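Local coordinates for protein shikimate kinase (Bacteroides thetaiotaomicron, PDB 3VAA) that probably catalyses the ATP-dependent phosphorylation of the 3-hydroxyl group of shikimate, a step on the pathway to chorismate, at residues Thr31-Ala36 and Asp129-Arg134; Arg47-Pro52 and Asn96-Thr101; Asp55-Ile60 and Glu82-Met87. All coordinates share one frame; numbering follows the deposited sequence.

Contact 1: Thr31-Ala36 and Asp129-Arg134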
loop_
_atom_site.group_PDB
_atom_site.type_symbol
_atom_site.label_atom_id
_atom_site.label_comp_id
_atom_site.label_asym_id
_atom_site.label_seq_id
_atom_site.Cartn_x
_atom_site.Cartn_y
_atom_site.Cartn_z
ATOM N N THR A 31 0.341 -2.019 -3.562
ATOM C CA THR A 31 1.227 -0.894 -3.430
ATOM C C THR A 31 0.470 0.395 -3.758
ATOM O O THR A 31 -0.558 0.378 -4.457
ATOM C CB THR A 31 2.443 -1.007 -4.377
ATOM O OG1 THR A 31 2.011 -0.920 -5.736
ATOM C CG2 THR A 31 3.229 -2.346 -4.154
ATOM N N GLY A 32 0.994 1.512 -3.285
ATOM C CA GLY A 32 0.372 2.801 -3.547
ATOM C C GLY A 32 0.550 3.736 -2.374
ATOM O O GLY A 32 1.099 3.360 -1.342
ATOM N N TYR A 33 0.065 4.965 -2.534
ATOM C CA TYR A 33 0.266 5.991 -1.526
ATOM C C TYR A 33 -0.719 5.872 -0.385
ATOM O O TYR A 33 -1.725 5.170 -0.506
ATOM C CB TYR A 33 0.112 7.365 -2.209
ATOM C CG TYR A 33 0.650 8.551 -1.447
ATOM C CD1 TYR A 33 1.992 8.626 -1.071
ATOM C CD2 TYR A 33 -0.178 9.631 -1.133
ATOM C CE1 TYR A 33 2.480 9.720 -0.380
ATOM C CE2 TYR A 33 0.312 10.738 -0.460
ATOM C CZ TYR A 33 1.637 10.776 -0.080
ATOM O OH TYR A 33 2.092 11.885 0.591
ATOM N N MET A 34 -0.420 6.531 0.729
ATOM C CA MET A 34 -1.386 6.615 1.820
ATOM C C MET A 34 -2.681 7.207 1.266
ATOM O O MET A 34 -2.665 8.165 0.463
ATOM C CB MET A 34 -0.881 7.495 2.975
ATOM C CG MET A 34 -0.522 8.909 2.601
ATOM S SD MET A 34 -0.139 9.896 4.059
ATOM C CE MET A 34 0.402 11.429 3.341
ATOM N N GLY A 35 -3.804 6.631 1.688
ATOM C CA GLY A 35 -5.104 7.081 1.240
ATOM C C GLY A 35 -5.619 6.372 0.015
ATOM O O GLY A 35 -6.789 6.518 -0.318
ATOM N N ALA A 36 -4.758 5.597 -0.658
ATOM C CA ALA A 36 -5.157 4.897 -1.901
ATOM C C ALA A 36 -6.194 3.803 -1.700
ATOM O O ALA A 36 -6.920 3.474 -2.620
ATOM C CB ALA A 36 -3.933 4.328 -2.615
ATOM N N ASP A 129 -7.150 14.285 -6.709
ATOM C CA ASP A 129 -8.364 14.916 -6.181
ATOM C C ASP A 129 -8.995 13.999 -5.155
ATOM O O ASP A 129 -9.532 14.464 -4.150
ATOM C CB ASP A 129 -9.386 15.216 -7.292
ATOM C CG ASP A 129 -8.926 16.315 -8.245
ATOM O OD1 ASP A 129 -7.972 17.059 -7.905
ATOM O OD2 ASP A 129 -9.527 16.438 -9.345
ATOM N N VAL A 130 -8.928 12.690 -5.412
ATOM C CA VAL A 130 -9.507 11.706 -4.510
ATOM C C VAL A 130 -8.610 11.524 -3.308
ATOM O O VAL A 130 -9.107 11.429 -2.191
ATOM C CB VAL A 130 -9.783 10.361 -5.213
ATOM C CG1 VAL A 130 -10.245 9.326 -4.184
ATOM C CG2 VAL A 130 -10.819 10.546 -6.346
ATOM N N LEU A 131 -7.282 11.468 -3.519
ATOM C CA LEU A 131 -6.352 11.376 -2.381
ATOM C C LEU A 131 -6.522 12.593 -1.456
ATOM O O LEU A 131 -6.518 12.458 -0.218
ATOM C CB LEU A 131 -4.900 11.275 -2.865
ATOM C CG LEU A 131 -4.531 9.958 -3.528
ATOM C CD1 LEU A 131 -3.099 10.019 -4.017
ATOM C CD2 LEU A 131 -4.730 8.764 -2.548
ATOM N N PHE A 132 -6.675 13.771 -2.073
ATOM C CA PHE A 132 -6.879 15.035 -1.354
ATOM C C PHE A 132 -8.095 14.929 -0.446
ATOM O O PHE A 132 -8.010 15.185 0.777
ATOM C CB PHE A 132 -7.007 16.187 -2.367
ATOM C CG PHE A 132 -7.276 17.541 -1.749
ATOM C CD1 PHE A 132 -6.227 18.310 -1.242
ATOM C CD2 PHE A 132 -8.560 18.054 -1.707
ATOM C CE1 PHE A 132 -6.458 19.562 -0.684
ATOM C CE2 PHE A 132 -8.802 19.321 -1.152
ATOM C CZ PHE A 132 -7.740 20.071 -0.635
ATOM N N ARG A 133 -9.232 14.546 -1.014
ATOM C CA ARG A 133 -10.445 14.394 -0.197
ATOM C C ARG A 133 -10.258 13.390 0.938
ATOM O O ARG A 133 -10.536 13.691 2.106
ATOM C CB ARG A 133 -11.606 13.944 -1.069
ATOM C CG ARG A 133 -12.946 13.929 -0.353
ATOM C CD ARG A 133 -13.984 13.424 -1.311
ATOM N NE ARG A 133 -13.755 12.008 -1.590
ATOM C CZ ARG A 133 -13.926 11.420 -2.769
ATOM N NH1 ARG A 133 -14.280 12.120 -3.834
ATOM N NH2 ARG A 133 -13.703 10.123 -2.891
ATOM N N ARG A 134 -9.778 12.194 0.603
ATOM C CA ARG A 134 -9.611 11.150 1.604
ATOM C C ARG A 134 -8.661 11.532 2.726
ATOM O O ARG A 134 -8.940 11.276 3.886
ATOM C CB ARG A 134 -9.116 9.851 0.973
ATOM C CG ARG A 134 -10.118 9.193 0.044
ATOM C CD ARG A 134 -9.466 7.978 -0.634
ATOM N NE ARG A 134 -10.407 7.244 -1.466
ATOM C CZ ARG A 134 -10.083 6.221 -2.251
ATOM N NH1 ARG A 134 -8.829 5.784 -2.334
ATOM N NH2 ARG A 134 -11.020 5.639 -2.979
#

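Contact 2: Arg47-Pro52 and Asn96-Thr101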
loop_
_atom_site.group_PDB
_atom_site.type_symbol
_atom_site.label_atom_id
_atom_site.label_comp_id
_atom_site.label_asym_id
_atom_site.label_seq_id
_atom_site.Cartn_x
_atom_site.Cartn_y
_atom_site.Cartn_z
ATOM N N ARG A 47 -10.959 -11.226 1.766
ATOM C CA ARG A 47 -12.227 -11.846 2.167
ATOM C C ARG A 47 -12.871 -12.580 0.987
ATOM O O ARG A 47 -13.310 -13.734 1.123
ATOM C CB ARG A 47 -13.194 -10.811 2.779
ATOM C CG ARG A 47 -12.987 -10.581 4.288
ATOM C CD ARG A 47 -14.092 -9.711 4.969
ATOM N NE ARG A 47 -13.827 -8.272 4.819
ATOM C CZ ARG A 47 -14.425 -7.442 3.959
ATOM N NH1 ARG A 47 -14.053 -6.159 3.932
ATOM N NH2 ARG A 47 -15.384 -7.863 3.134
ATOM N N LYS A 48 -12.902 -11.913 -0.165
ATOM C CA LYS A 48 -13.466 -12.468 -1.403
ATOM C C LYS A 48 -12.729 -13.745 -1.829
ATOM O O LYS A 48 -13.365 -14.726 -2.230
ATOM C CB LYS A 48 -13.353 -11.428 -2.532
ATOM C CG LYS A 48 -14.101 -11.784 -3.819
ATOM C CD LYS A 48 -15.599 -11.763 -3.596
ATOM C CE LYS A 48 -16.371 -11.888 -4.899
ATOM N NZ LYS A 48 -17.825 -11.745 -4.658
ATOM N N LEU A 49 -11.393 -13.717 -1.754
ATOM C CA LEU A 49 -10.566 -14.871 -2.112
ATOM C C LEU A 49 -10.491 -15.914 -0.985
ATOM O O LEU A 49 -9.984 -17.010 -1.184
ATOM C CB LEU A 49 -9.142 -14.422 -2.463
ATOM C CG LEU A 49 -8.944 -13.503 -3.668
ATOM C CD1 LEU A 49 -7.471 -13.169 -3.836
ATOM C CD2 LEU A 49 -9.482 -14.153 -4.926
ATOM N N ASN A 50 -10.994 -15.552 0.189
ATOM C CA ASN A 50 -10.952 -16.392 1.377
ATOM C C ASN A 50 -9.506 -16.723 1.782
ATOM O O ASN A 50 -9.163 -17.870 2.067
ATOM C CB ASN A 50 -11.797 -17.672 1.201
ATOM C CG ASN A 50 -12.142 -18.329 2.526
ATOM O OD1 ASN A 50 -12.480 -19.511 2.576
ATOM N ND2 ASN A 50 -12.052 -17.562 3.610
ATOM N N VAL A 51 -8.656 -15.705 1.762
ATOM C CA VAL A 51 -7.261 -15.839 2.197
ATOM C C VAL A 51 -7.019 -14.732 3.222
ATOM O O VAL A 51 -7.764 -13.742 3.252
ATOM C CB VAL A 51 -6.261 -15.713 1.037
ATOM C CG1 VAL A 51 -6.486 -16.800 -0.007
ATOM C CG2 VAL A 51 -6.343 -14.336 0.407
ATOM N N PRO A 52 -6.003 -14.891 4.079
ATOM C CA PRO A 52 -5.747 -13.839 5.054
ATOM C C PRO A 52 -5.149 -12.588 4.435
ATOM O O PRO A 52 -4.535 -12.657 3.378
ATOM C CB PRO A 52 -4.732 -14.478 6.015
ATOM C CG PRO A 52 -4.206 -15.665 5.324
ATOM C CD PRO A 52 -5.250 -16.120 4.375
ATOM N N ASN A 96 -1.038 -18.088 -0.346
ATOM C CA ASN A 96 -2.474 -17.792 -0.202
ATOM C C ASN A 96 -2.678 -16.640 0.752
ATOM O O ASN A 96 -3.166 -16.807 1.868
ATOM C CB ASN A 96 -3.238 -19.034 0.224
ATOM C CG ASN A 96 -3.191 -20.095 -0.820
ATOM O OD1 ASN A 96 -3.367 -19.808 -1.998
ATOM N ND2 ASN A 96 -2.940 -21.335 -0.408
ATOM N N VAL A 97 -2.301 -15.457 0.277
ATOM C CA VAL A 97 -2.332 -14.269 1.091
ATOM C C VAL A 97 -2.399 -13.014 0.230
ATOM O O VAL A 97 -1.995 -13.021 -0.933
ATOM C CB VAL A 97 -1.043 -14.228 1.985
ATOM C CG1 VAL A 97 0.232 -14.132 1.126
ATOM C CG2 VAL A 97 -1.088 -13.100 2.945
ATOM N N VAL A 98 -2.963 -11.958 0.802
ATOM C CA VAL A 98 -2.965 -10.636 0.195
ATOM C C VAL A 98 -2.131 -9.798 1.139
ATOM O O VAL A 98 -2.398 -9.771 2.347
ATOM C CB VAL A 98 -4.375 -10.019 0.073
ATOM C CG1 VAL A 98 -4.256 -8.576 -0.446
ATOM C CG2 VAL A 98 -5.227 -10.875 -0.841
ATOM N N ILE A 99 -1.124 -9.127 0.587
ATOM C CA ILE A 99 -0.166 -8.357 1.350
ATOM C C ILE A 99 -0.159 -6.885 0.968
ATOM O O ILE A 99 0.054 -6.537 -0.173
ATOM C CB ILE A 99 1.270 -8.897 1.137
ATOM C CG1 ILE A 99 1.349 -10.362 1.566
ATOM C CG2 ILE A 99 2.272 -8.006 1.901
ATOM C CD1 ILE A 99 2.592 -11.111 1.136
ATOM N N SER A 100 -0.407 -6.027 1.941
ATOM C CA SER A 100 -0.345 -4.592 1.733
ATOM C C SER A 100 1.030 -4.082 2.192
ATOM O O SER A 100 1.572 -4.540 3.208
ATOM C CB SER A 100 -1.436 -3.887 2.504
ATOM O OG SER A 100 -1.278 -2.499 2.351
ATOM N N THR A 101 1.599 -3.160 1.429
ATOM C CA THR A 101 2.913 -2.610 1.729
ATOM C C THR A 101 2.801 -1.116 2.063
ATOM O O THR A 101 1.855 -0.454 1.663
ATOM C CB THR A 101 3.900 -2.830 0.543
ATOM O OG1 THR A 101 3.402 -2.162 -0.619
ATOM C CG2 THR A 101 4.035 -4.298 0.240
#

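Contact 3: Asp55-Ile60 and Glu82-Met87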
loop_
_atom_site.group_PDB
_atom_site.type_symbol
_atom_site.label_atom_id
_atom_site.label_comp_id
_atom_site.label_asym_id
_atom_site.label_seq_id
_atom_site.Cartn_x
_atom_site.Cartn_y
_atom_site.Cartn_z
ATOM N N ASP A 55 -0.884 -6.710 6.555
ATOM C CA ASP A 55 -0.351 -5.352 6.367
ATOM C C ASP A 55 1.120 -5.437 6.807
ATOM O O ASP A 55 1.415 -5.796 7.939
ATOM C CB ASP A 55 -1.131 -4.373 7.235
ATOM C CG ASP A 55 -0.592 -2.952 7.204
ATOM O OD1 ASP A 55 0.525 -2.707 6.736
ATOM O OD2 ASP A 55 -1.315 -2.057 7.676
ATOM N N LEU A 56 2.043 -5.151 5.907
ATOM C CA LEU A 56 3.470 -5.261 6.242
ATOM C C LEU A 56 3.877 -4.446 7.466
ATOM O O LEU A 56 4.682 -4.908 8.268
ATOM C CB LEU A 56 4.339 -4.889 5.041
ATOM C CG LEU A 56 5.861 -5.092 5.182
ATOM C CD1 LEU A 56 6.186 -6.488 5.646
ATOM C CD2 LEU A 56 6.547 -4.771 3.833
ATOM N N ASP A 57 3.335 -3.242 7.615
ATOM C CA ASP A 57 3.646 -2.437 8.805
ATOM C C ASP A 57 3.235 -3.141 10.083
ATOM O O ASP A 57 3.956 -3.072 11.101
ATOM C CB ASP A 57 3.000 -1.069 8.735
ATOM C CG ASP A 57 3.690 -0.136 7.761
ATOM O OD1 ASP A 57 4.776 -0.472 7.235
ATOM O OD2 ASP A 57 3.146 0.973 7.551
ATOM N N TRP A 58 2.076 -3.801 10.054
ATOM C CA TRP A 58 1.622 -4.569 11.224
ATOM C C TRP A 58 2.594 -5.713 11.480
ATOM O O TRP A 58 2.977 -5.980 12.631
ATOM C CB TRP A 58 0.193 -5.103 11.014
ATOM C CG TRP A 58 -0.267 -6.107 12.041
ATOM C CD1 TRP A 58 -0.864 -5.841 13.235
ATOM C CD2 TRP A 58 -0.167 -7.541 11.952
ATOM N NE1 TRP A 58 -1.134 -7.017 13.905
ATOM C CE2 TRP A 58 -0.719 -8.073 13.138
ATOM C CE3 TRP A 58 0.341 -8.423 10.984
ATOM C CZ2 TRP A 58 -0.786 -9.451 13.385
ATOM C CZ3 TRP A 58 0.283 -9.794 11.231
ATOM C CH2 TRP A 58 -0.282 -10.293 12.428
ATOM N N TYR A 59 3.003 -6.386 10.402
ATOM C CA TYR A 59 3.924 -7.522 10.523
ATOM C C TYR A 59 5.256 -7.086 11.165
ATOM O O TYR A 59 5.805 -7.756 12.058
ATOM C CB TYR A 59 4.129 -8.161 9.153
ATOM C CG TYR A 59 4.973 -9.392 9.185
ATOM C CD1 TYR A 59 4.412 -10.629 9.457
ATOM C CD2 TYR A 59 6.348 -9.333 8.949
ATOM C CE1 TYR A 59 5.193 -11.769 9.499
ATOM C CE2 TYR A 59 7.123 -10.464 8.975
ATOM C CZ TYR A 59 6.540 -11.686 9.264
ATOM O OH TYR A 59 7.303 -12.840 9.304
ATOM N N ILE A 60 5.750 -5.946 10.719
ATOM C CA ILE A 60 6.978 -5.348 11.253
ATOM C C ILE A 60 6.840 -5.098 12.769
ATOM O O ILE A 60 7.719 -5.469 13.542
ATOM C CB ILE A 60 7.283 -4.028 10.528
ATOM C CG1 ILE A 60 7.834 -4.300 9.117
ATOM C CG2 ILE A 60 8.273 -3.184 11.356
ATOM C CD1 ILE A 60 7.855 -3.038 8.178
ATOM N N GLU A 82 15.914 -0.938 5.666
ATOM C CA GLU A 82 16.563 -2.272 5.649
ATOM C C GLU A 82 15.653 -3.304 6.337
ATOM O O GLU A 82 15.427 -4.390 5.823
ATOM C CB GLU A 82 17.910 -2.204 6.349
ATOM C CG GLU A 82 18.697 -3.504 6.384
ATOM C CD GLU A 82 20.005 -3.302 7.138
ATOM O OE1 GLU A 82 20.964 -2.819 6.527
ATOM O OE2 GLU A 82 20.058 -3.638 8.315
ATOM N N LEU A 83 15.103 -2.960 7.495
ATOM C CA LEU A 83 14.254 -3.917 8.190
ATOM C C LEU A 83 12.956 -4.175 7.426
ATOM O O LEU A 83 12.468 -5.314 7.382
ATOM C CB LEU A 83 13.994 -3.483 9.631
ATOM C CG LEU A 83 13.064 -2.431 10.095
ATOM C CD1 LEU A 83 11.609 -2.909 10.080
ATOM C CD2 LEU A 83 13.519 -2.143 11.532
ATOM N N GLU A 84 12.410 -3.134 6.791
ATOM C CA GLU A 84 11.213 -3.292 5.981
ATOM C C GLU A 84 11.466 -4.258 4.810
ATOM O O GLU A 84 10.659 -5.139 4.520
ATOM C CB GLU A 84 10.755 -1.934 5.459
ATOM C CG GLU A 84 9.548 -1.965 4.538
ATOM C CD GLU A 84 9.160 -0.589 4.074
ATOM O OE1 GLU A 84 10.040 0.125 3.509
ATOM O OE2 GLU A 84 7.969 -0.214 4.290
ATOM N N ARG A 85 12.602 -4.080 4.131
ATOM C CA ARG A 85 13.004 -4.980 3.072
ATOM C C ARG A 85 13.097 -6.424 3.579
ATOM O O ARG A 85 12.607 -7.351 2.961
ATOM C CB ARG A 85 14.362 -4.512 2.524
ATOM C CG ARG A 85 14.981 -5.366 1.434
ATOM C CD ARG A 85 15.794 -6.530 1.995
ATOM N NE ARG A 85 16.496 -7.262 0.933
ATOM C CZ ARG A 85 16.910 -8.527 1.027
ATOM N NH1 ARG A 85 16.701 -9.236 2.135
ATOM N NH2 ARG A 85 17.506 -9.096 0.002
ATOM N N ASN A 86 13.741 -6.612 4.717
ATOM C CA ASN A 86 13.873 -7.938 5.275
ATOM C C ASN A 86 12.515 -8.567 5.626
ATOM O O ASN A 86 12.294 -9.746 5.386
ATOM C CB ASN A 86 14.806 -7.918 6.487
ATOM C CG ASN A 86 16.228 -7.617 6.115
ATOM O OD1 ASN A 86 16.669 -7.933 4.995
ATOM N ND2 ASN A 86 17.002 -7.084 7.080
ATOM N N MET A 87 11.586 -7.767 6.151
ATOM C CA MET A 87 10.284 -8.287 6.485
ATOM C C MET A 87 9.455 -8.569 5.211
ATOM O O MET A 87 8.679 -9.539 5.174
ATOM C CB MET A 87 9.555 -7.351 7.450
ATOM C CG MET A 87 10.177 -7.279 8.856
ATOM S SD MET A 87 10.482 -8.879 9.630
ATOM C CE MET A 87 12.197 -9.243 9.134
HETATM O O HOH W 1 5.631 -1.557 4.721
HETATM O O HOH W 2 6.461 1.543 6.142
#

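Contact 1: Thr31-Ala36 and Asp129-Arg134
The terminal nitrogen NH1 of Arg134 reaches two successive carbonyl oxygens of the loop after strand 27-31. Its firmer bond goes to Gly35: NH1 lies 3.0 Å from Gly35 O, with an N-H...O angle of 159°. That oxygen sits at the guanidinium edge, close to its plane, and offers a lone pair in the plane of its own carbonyl. The second bond, from NH1 to Ala36 O, is also 3.0 Å long but weak, because the hydrogen points well away from the line (126°). An extended chain from CG to NE carries the charged group from helix 128-137 to the loop. Val130 CG1, one turn back on the same helix, lies over the rim of one guanidinium face, 3.4 Å above the plane. The remaining nitrogens are also held: NE makes a salt bridge with Glu181, and NH2 bonds to Ala177 O.

Beside this polar grip, Leu131 supplies an apolar one. With CG anti to the carbonyl carbon (chi1 -71°), its branches divide the work. CD2 rests on the peptide joining Gly35 to Ala36, 3.6 Å from Gly35 C, while CD1 approaches the Tyr33 ring obliquely, 4.1 Å from CD2 of Tyr33. The peptide so covered belongs to a type II turn from Tyr33 to Ala36, closed by the bond from Ala36 N to Tyr33 O. Gly35 occupies its third position with a positive phi, and Leu131 CD2 packs directly on its backbone.

Gly35 and Ala36 are predicted ATP-binding residues of the P-loop. Since Arg134 and Leu131 engage mainly its main chain, the helix fastens the turn through backbone atoms, and the arginine's positive charge is probably offset in part by Glu181, which Arg133 shares.

Contact 2: Arg47-Pro52 and Asn96-Thr101
A chi1 of -61° turns CG1 of Val51 toward Asn96 and places CG2 between its own backbone N and carbonyl carbon, facing strand 97-100. On that strand Val98, with CG1 anti to its N (174°), presents CG2 in return. The two CG2 methyls meet at 3.8 Å, their side chains crossing at about a right angle, and Leu49 CD1 adds a looser touch on the same Val98 methyl. Nearer the start of the strand, CG1 of Val51 lies 3.9 Å from Asn96 CB. Asn96 O is flanked by carbon: Val51 CB is 3.4 Å away and Pro52 CD 3.3 Å.

One backbone bond joins the segments, from Val98 N to Pro52 O (3.1 Å, 168° at the hydrogen). The same oxygen receives a CA-H contact from Val97 and packs against Val97 CG2. Helix 38-49 ends in a Schellman motif, with Asn50 at positive phi as its C-prime residue, and the chain then runs on to the strand.

Val98 also pairs with Ile54, so the Pro52 bond opens the parallel pairing of strands 53-55 and 97-100. Strand 27-31, helix 38-49 and strand 53-55 form a beta-alpha-beta crossover, with strand 97-100 lying between its two strands in the sheet of this P-loop fold.

Contact 3: Asp55-Ile60 and Glu82-Met87
Ile60 and Met87 interlock where helix 56-64 passes helix 68-91, the short segments crossing at 103° with axes 10.1 Å apart. Ile60 spreads three carbons over its partners. With chi1 at -75° its CG1 stands beside the backbone N and meets Met87 CG at 3.8 Å; the nearly extended chi2 (166°) carries CD1 on to the CA and CB of Glu84. The other branch, CG2, touches Leu83 CD1 at 3.6 Å, a close packing of two methyls.

Met87 is bent at both later torsions: the bends at chi2 and chi3 put SD beside Tyr59, 3.8 Å from Tyr59 CE2, while the terminal CE leads away. Its CB touches both Ile60 CG1 and Leu56 CD1, the latter at 3.9 Å. SD meets the ring obliquely in a Met-aromatic contact. The hydroxyl of Tyr59 is tied to Glu90, farther along the methionine's helix. Leu56 CD2 also lies against the aliphatic part of Glu84.

Glu84 runs fully extended to its carboxylate, where OE2 stands 4.4 Å from Asp57 OD1. Two waters bridge this like-charged pair, each donating to both oxygens; the shortest of these bonds, 2.7 Å, runs from one water to Glu84 OE2. Arg81 salt-bridges OE1 of Glu84 and would offset some of the negative charge. At this same N-terminal end of helix 56-64, Asp55 OD1 accepts from Asp57 N in a capping bond, the donor coming from above the carboxylate plane.

Asp57 and Arg81 are predicted shikimate-binding residues. An apolar helix-helix packing gives way, at one border, to a hydrated acidic pair beside the probable substrate pocket of a shikimate kinase.

Overall arrangement
All three contacts belong to one P-loop fold on a five-stranded parallel sheet, nested along the chain: contact 3 inside the loop closed by contact 2, contact 2 inside that closed by contact 1. Contacts 2 and 3, centres about 17 Å apart, meet where Ser100 O lies 2.8 Å from Leu56 N in a probable hydrogen bond. Contact 1 is about 21 Å from both between centres; it touches contact 2 where Thr31, ending strand 27-31, meets Thr101, just beyond strand 97-100, but its nearest atoms stay about 9 Å from contact 3. The predicted nucleotide loop and shikimate-binding helix follow the C-terminal ends of strands 27-31 and 53-55, along one sheet edge, as usual for P-loop kinases.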